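PDB 4NES: UDP-N-acetylglucosamine 2-epimerase from Methanocaldococcus jannaschii, which probably catalyses the reversible epimerization at C-2 of UDP-N-acetylglucosamine, giving UDP-N-acetylmannosamine, the activated donor of ManNAc residues. Local coordinates for residues N220-Y232 and D325-L338. Residues are numbered along the deposited sequence; the frame is centred on the assembly and turned at random.
Sequences NIVEGIFEIIEIY and DNKEKLIKAVEIML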
loop_
_atom_site.group_PDB
_atom_site.type_symbol
_atom_site.label_atom_id
_atom_site.label_comp_id
_atom_site.label_asym_id
_atom_site.label_seq_id
_atom_site.Cartn_x
_atom_site.Cartn_y
_atom_site.Cartn_z
ATOM N N ASN A 220 17.301 26.292 9.811
ATOM C CA ASN A 220 17.082 26.311 11.258
ATOM C C ASN A 220 17.975 25.328 12.003
ATOM O O ASN A 220 18.496 25.634 13.069
ATOM C CB ASN A 220 15.621 26.031 11.593
ATOM C CG ASN A 220 14.744 27.251 11.443
ATOM O OD1 ASN A 220 15.233 28.377 11.388
ATOM N ND2 ASN A 220 13.435 27.033 11.375
ATOM N N ILE A 221 18.127 24.131 11.443
ATOM C CA ILE A 221 18.961 23.108 12.058
ATOM C C ILE A 221 20.439 23.507 12.021
ATOM O O ILE A 221 21.143 23.398 13.029
ATOM C CB ILE A 221 18.748 21.743 11.376
ATOM C CG1 ILE A 221 17.366 21.200 11.730
ATOM C CG2 ILE A 221 19.827 20.744 11.806
ATOM C CD1 ILE A 221 16.914 20.060 10.851
ATOM N N VAL A 222 20.905 23.975 10.865
ATOM C CA VAL A 222 22.272 24.484 10.754
ATOM C C VAL A 222 22.552 25.616 11.758
ATOM O O VAL A 222 23.586 25.600 12.429
ATOM C CB VAL A 222 22.601 24.932 9.318
ATOM C CG1 VAL A 222 23.922 25.689 9.276
ATOM C CG2 VAL A 222 22.650 23.722 8.391
ATOM N N GLU A 223 21.621 26.568 11.871
ATOM C CA GLU A 223 21.709 27.643 12.863
ATOM C C GLU A 223 21.851 27.049 14.255
ATOM O O GLU A 223 22.698 27.471 15.044
ATOM C CB GLU A 223 20.446 28.509 12.820
ATOM C CG GLU A 223 20.670 30.016 12.813
ATOM C CD GLU A 223 21.031 30.599 14.171
ATOM O OE1 GLU A 223 20.211 31.371 14.714
ATOM O OE2 GLU A 223 22.134 30.308 14.683
ATOM N N GLY A 224 21.012 26.059 14.550
ATOM C CA GLY A 224 21.062 25.365 15.823
ATOM C C GLY A 224 22.416 24.742 16.105
ATOM O O GLY A 224 22.927 24.840 17.218
ATOM N N ILE A 225 23.004 24.097 15.101
ATOM C CA ILE A 225 24.315 23.488 15.278
ATOM C C ILE A 225 25.395 24.551 15.523
ATOM O O ILE A 225 26.231 24.390 16.410
ATOM C CB ILE A 225 24.698 22.592 14.084
ATOM C CG1 ILE A 225 23.703 21.431 13.944
ATOM C CG2 ILE A 225 26.115 22.068 14.251
ATOM C CD1 ILE A 225 23.690 20.474 15.131
ATOM N N PHE A 226 25.367 25.635 14.749
ATOM C CA PHE A 226 26.300 26.745 14.949
ATOM C C PHE A 226 26.228 27.268 16.389
ATOM O O PHE A 226 27.246 27.602 16.997
ATOM C CB PHE A 226 25.958 27.887 13.992
ATOM C CG PHE A 226 26.657 27.815 12.662
ATOM C CD1 PHE A 226 26.511 26.713 11.836
ATOM C CD2 PHE A 226 27.429 28.880 12.220
ATOM C CE1 PHE A 226 27.145 26.662 10.605
ATOM C CE2 PHE A 226 28.068 28.830 10.990
ATOM C CZ PHE A 226 27.921 27.722 10.182
ATOM N N GLU A 227 25.014 27.321 16.931
ATOM C CA GLU A 227 24.798 27.848 18.270
ATOM C C GLU A 227 25.291 26.910 19.377
ATOM O O GLU A 227 25.871 27.369 20.365
ATOM C CB GLU A 227 23.322 28.168 18.459
ATOM C CG GLU A 227 23.053 29.334 19.365
ATOM C CD GLU A 227 21.665 29.874 19.170
ATOM O OE1 GLU A 227 21.434 30.543 18.143
ATOM O OE2 GLU A 227 20.806 29.622 20.036
ATOM N N ILE A 228 25.040 25.608 19.214
ATOM C CA ILE A 228 25.569 24.584 20.118
ATOM C C ILE A 228 27.071 24.733 20.273
ATOM O O ILE A 228 27.610 24.690 21.376
ATOM C CB ILE A 228 25.333 23.158 19.549
ATOM C CG1 ILE A 228 23.913 22.681 19.802
ATOM C CG2 ILE A 228 26.318 22.148 20.148
ATOM C CD1 ILE A 228 23.719 21.248 19.351
ATOM N N ILE A 229 27.738 24.892 19.135
ATOM C CA ILE A 229 29.179 25.017 19.081
ATOM C C ILE A 229 29.666 26.215 19.903
ATOM O O ILE A 229 30.629 26.116 20.659
ATOM C CB ILE A 229 29.631 25.171 17.625
ATOM C CG1 ILE A 229 29.342 23.886 16.841
ATOM C CG2 ILE A 229 31.101 25.553 17.560
ATOM C CD1 ILE A 229 29.442 24.051 15.340
ATOM N N GLU A 230 28.983 27.343 19.758
ATOM C CA GLU A 230 29.378 28.570 20.439
ATOM C C GLU A 230 29.088 28.522 21.934
ATOM O O GLU A 230 29.875 29.008 22.745
ATOM C CB GLU A 230 28.653 29.752 19.805
ATOM C CG GLU A 230 29.093 30.021 18.382
ATOM C CD GLU A 230 28.060 30.786 17.585
ATOM O OE1 GLU A 230 26.997 31.127 18.148
ATOM O OE2 GLU A 230 28.311 31.032 16.385
ATOM N N ILE A 231 27.955 27.932 22.295
ATOM C CA ILE A 231 27.523 27.906 23.686
ATOM C C ILE A 231 28.292 26.871 24.499
ATOM O O ILE A 231 28.697 27.137 25.632
ATOM C CB ILE A 231 26.001 27.656 23.786
ATOM C CG1 ILE A 231 25.241 28.904 23.332
ATOM C CG2 ILE A 231 25.592 27.266 25.199
ATOM C CD1 ILE A 231 23.746 28.715 23.268
ATOM N N TYR A 232 28.517 25.699 23.908
ATOM C CA TYR A 232 29.131 24.590 24.630
ATOM C C TYR A 232 30.599 24.347 24.278
ATOM O O TYR A 232 31.253 23.500 24.893
ATOM C CB TYR A 232 28.298 23.317 24.437
ATOM C CG TYR A 232 26.901 23.445 24.994
ATOM C CD1 TYR A 232 26.669 23.329 26.358
ATOM C CD2 TYR A 232 25.821 23.708 24.165
ATOM C CE1 TYR A 232 25.400 23.456 26.880
ATOM C CE2 TYR A 232 24.539 23.837 24.681
ATOM C CZ TYR A 232 24.338 23.707 26.042
ATOM O OH TYR A 232 23.075 23.837 26.568
ATOM N N ASP A 325 13.118 21.208 14.904
ATOM C CA ASP A 325 13.667 22.345 14.169
ATOM C C ASP A 325 14.174 23.417 15.135
ATOM O O ASP A 325 14.903 24.338 14.747
ATOM C CB ASP A 325 12.469 22.924 13.381
ATOM C CG ASP A 325 12.798 24.160 12.566
ATOM O OD1 ASP A 325 13.038 25.242 13.138
ATOM O OD2 ASP A 325 12.733 24.072 11.329
ATOM N N ASN A 326 13.776 23.290 16.393
ATOM C CA ASN A 326 13.805 24.388 17.361
ATOM C C ASN A 326 15.169 24.542 18.029
ATOM O O ASN A 326 15.606 23.641 18.741
ATOM C CB ASN A 326 12.722 24.114 18.415
ATOM C CG ASN A 326 12.536 25.257 19.411
ATOM O OD1 ASN A 326 13.489 25.792 19.972
ATOM N ND2 ASN A 326 11.281 25.619 19.642
ATOM N N LYS A 327 15.831 25.683 17.839
ATOM C CA LYS A 327 17.183 25.823 18.372
ATOM C C LYS A 327 17.199 25.971 19.891
ATOM O O LYS A 327 18.135 25.527 20.546
ATOM C CB LYS A 327 17.986 26.923 17.655
ATOM C CG LYS A 327 17.726 28.348 18.085
ATOM C CD LYS A 327 18.507 29.297 17.175
ATOM C CE LYS A 327 18.301 30.750 17.555
ATOM N NZ LYS A 327 19.205 31.634 16.763
ATOM N N GLU A 328 16.155 26.575 20.454
ATOM C CA GLU A 328 16.084 26.729 21.902
ATOM C C GLU A 328 15.890 25.362 22.563
ATOM O O GLU A 328 16.500 25.070 23.595
ATOM C CB GLU A 328 14.948 27.673 22.297
ATOM C CG GLU A 328 14.757 28.852 21.360
ATOM C CD GLU A 328 15.788 29.947 21.548
ATOM O OE1 GLU A 328 16.228 30.176 22.691
ATOM O OE2 GLU A 328 16.139 30.587 20.545
ATOM N N LYS A 329 15.050 24.524 21.962
ATOM C CA LYS A 329 14.870 23.163 22.458
ATOM C C LYS A 329 16.179 22.392 22.341
ATOM O O LYS A 329 16.519 21.598 23.217
ATOM C CB LYS A 329 13.771 22.430 21.688
ATOM C CG LYS A 329 12.341 22.816 22.071
ATOM C CD LYS A 329 11.341 21.866 21.419
ATOM C CE LYS A 329 9.905 22.162 21.835
ATOM N NZ LYS A 329 9.340 23.343 21.131
ATOM N N LEU A 330 16.913 22.636 21.259
ATOM C CA LEU A 330 18.195 21.966 21.055
ATOM C C LEU A 330 19.205 22.382 22.123
ATOM O O LEU A 330 19.901 21.545 22.695
ATOM C CB LEU A 330 18.728 22.260 19.655
ATOM C CG LEU A 330 20.134 21.758 19.340
ATOM C CD1 LEU A 330 20.213 20.245 19.456
ATOM C CD2 LEU A 330 20.523 22.211 17.940
ATOM N N ILE A 331 19.274 23.679 22.405
ATOM C CA ILE A 331 20.204 24.171 23.414
ATOM C C ILE A 331 19.915 23.567 24.789
ATOM O O ILE A 331 20.831 23.095 25.468
ATOM C CB ILE A 331 20.200 25.716 23.487
ATOM C CG1 ILE A 331 20.741 26.305 22.182
ATOM C CG2 ILE A 331 21.025 26.205 24.669
ATOM C CD1 ILE A 331 22.115 25.780 21.791
ATOM N N LYS A 332 18.647 23.566 25.187
ATOM C CA LYS A 332 18.264 23.014 26.484
ATOM C C LYS A 332 18.538 21.514 26.544
ATOM O O LYS A 332 19.026 21.003 27.555
ATOM C CB LYS A 332 16.790 23.279 26.780
ATOM C CG LYS A 332 16.298 22.647 28.079
ATOM C CD LYS A 332 17.021 23.220 29.296
ATOM C CE LYS A 332 16.423 22.697 30.594
ATOM N NZ LYS A 332 16.902 23.465 31.777
ATOM N N ALA A 333 18.229 20.816 25.455
ATOM C CA ALA A 333 18.469 19.376 25.381
ATOM C C ALA A 333 19.946 19.005 25.535
ATOM O O ALA A 333 20.271 17.990 26.155
ATOM C CB ALA A 333 17.921 18.821 24.087
ATOM N N VAL A 334 20.837 19.809 24.964
ATOM C CA VAL A 334 22.264 19.550 25.103
ATOM C C VAL A 334 22.672 19.631 26.570
ATOM O O VAL A 334 23.397 18.771 27.068
ATOM C CB VAL A 334 23.109 20.499 24.229
ATOM C CG1 VAL A 334 24.580 20.371 24.564
ATOM C CG2 VAL A 334 22.882 20.206 22.752
ATOM N N GLU A 335 22.184 20.653 27.271
ATOM C CA GLU A 335 22.468 20.784 28.695
ATOM C C GLU A 335 21.970 19.572 29.482
ATOM O O GLU A 335 22.700 19.011 30.299
ATOM C CB GLU A 335 21.842 22.061 29.255
ATOM C CG GLU A 335 22.235 22.354 30.692
ATOM C CD GLU A 335 21.655 23.660 31.192
ATOM O OE1 GLU A 335 22.424 24.490 31.723
ATOM O OE2 GLU A 335 20.429 23.853 31.057
ATOM N N ILE A 336 20.730 19.168 29.223
ATOM C CA ILE A 336 20.129 18.024 29.899
ATOM C C ILE A 336 20.941 16.761 29.632
ATOM O O ILE A 336 21.290 16.028 30.558
ATOM C CB ILE A 336 18.675 17.811 29.431
ATOM C CG1 ILE A 336 17.804 19.008 29.842
ATOM C CG2 ILE A 336 18.104 16.508 29.985
ATOM C CD1 ILE A 336 16.424 19.010 29.216
HETATM N N MSE A 337 21.260 16.522 28.366
HETATM C CA MSE A 337 21.935 15.282 27.988
HETATM C C MSE A 337 23.412 15.241 28.389
HETATM O O MSE A 337 23.957 14.168 28.636
HETATM C CB MSE A 337 21.755 15.021 26.494
HETATM C CG MSE A 337 20.324 14.688 26.114
HETATM SE SE MSE A 337 19.580 13.319 27.295
HETATM C CE MSE A 337 18.740 12.202 25.957
ATOM N N LEU A 338 24.050 16.405 28.462
ATOM C CA LEU A 338 25.434 16.509 28.928
ATOM C C LEU A 338 25.573 16.054 30.382
ATOM O O LEU A 338 26.630 15.571 30.794
ATOM C CB LEU A 338 25.917 17.956 28.800
ATOM C CG LEU A 338 27.077 18.308 27.869
ATOM C CD1 LEU A 338 27.308 17.245 26.809
ATOM C CD2 LEU A 338 26.828 19.665 27.230
HETATM O O HOH W 1 18.126 23.940 15.775
#
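Tyr-232 lies between Val-334 and Ile-231: Val-334 CG1 sits 3.5 Å from the ring centroid as a CH-pi contact over one face, while Ile-231 CG2 covers the opposite face off-centre. Tyr-232 OH donates to Ile-331 O at 2.6 Å, the donor tilted 34° from the carbonyl plane, tying the end of helix 215-232 to helix 327-338. Ile-331 is a knob among Glu-227, Ile-228, Ile-231 and Tyr-232; its CD1 meets Ile-231 CD1 tip to tip at 3.7 Å. Ile-228 crosses Leu-330 roughly at right angles, its CD1 3.6 Å from Leu-330 CG. Gly-224 brings the backbones close, its CA 3.9 Å from Lys-327 CB. With chi1 at 80°, Lys-327 CG stands between backbone N and carbonyl carbon, and the straight chain carries NZ to Glu-227 OE1, a 2.8 Å salt bridge, its ammonium less surely placed. Asn-220 ND2 gives Asp-325 OD2 a nearly straight 3.0 Å bond on the syn lone pair, amide and carboxylate planes almost perpendicular. Phe-202 of strand 201-205 touches Ile-228 and Val-334; Ile-303 of strand 302-304 touches Leu-330 and Val-334. Side-by-side helices crossing at -36° on one face of a parallel sheet characterise the Rossmann-like C-terminal domain of the GT-B fold.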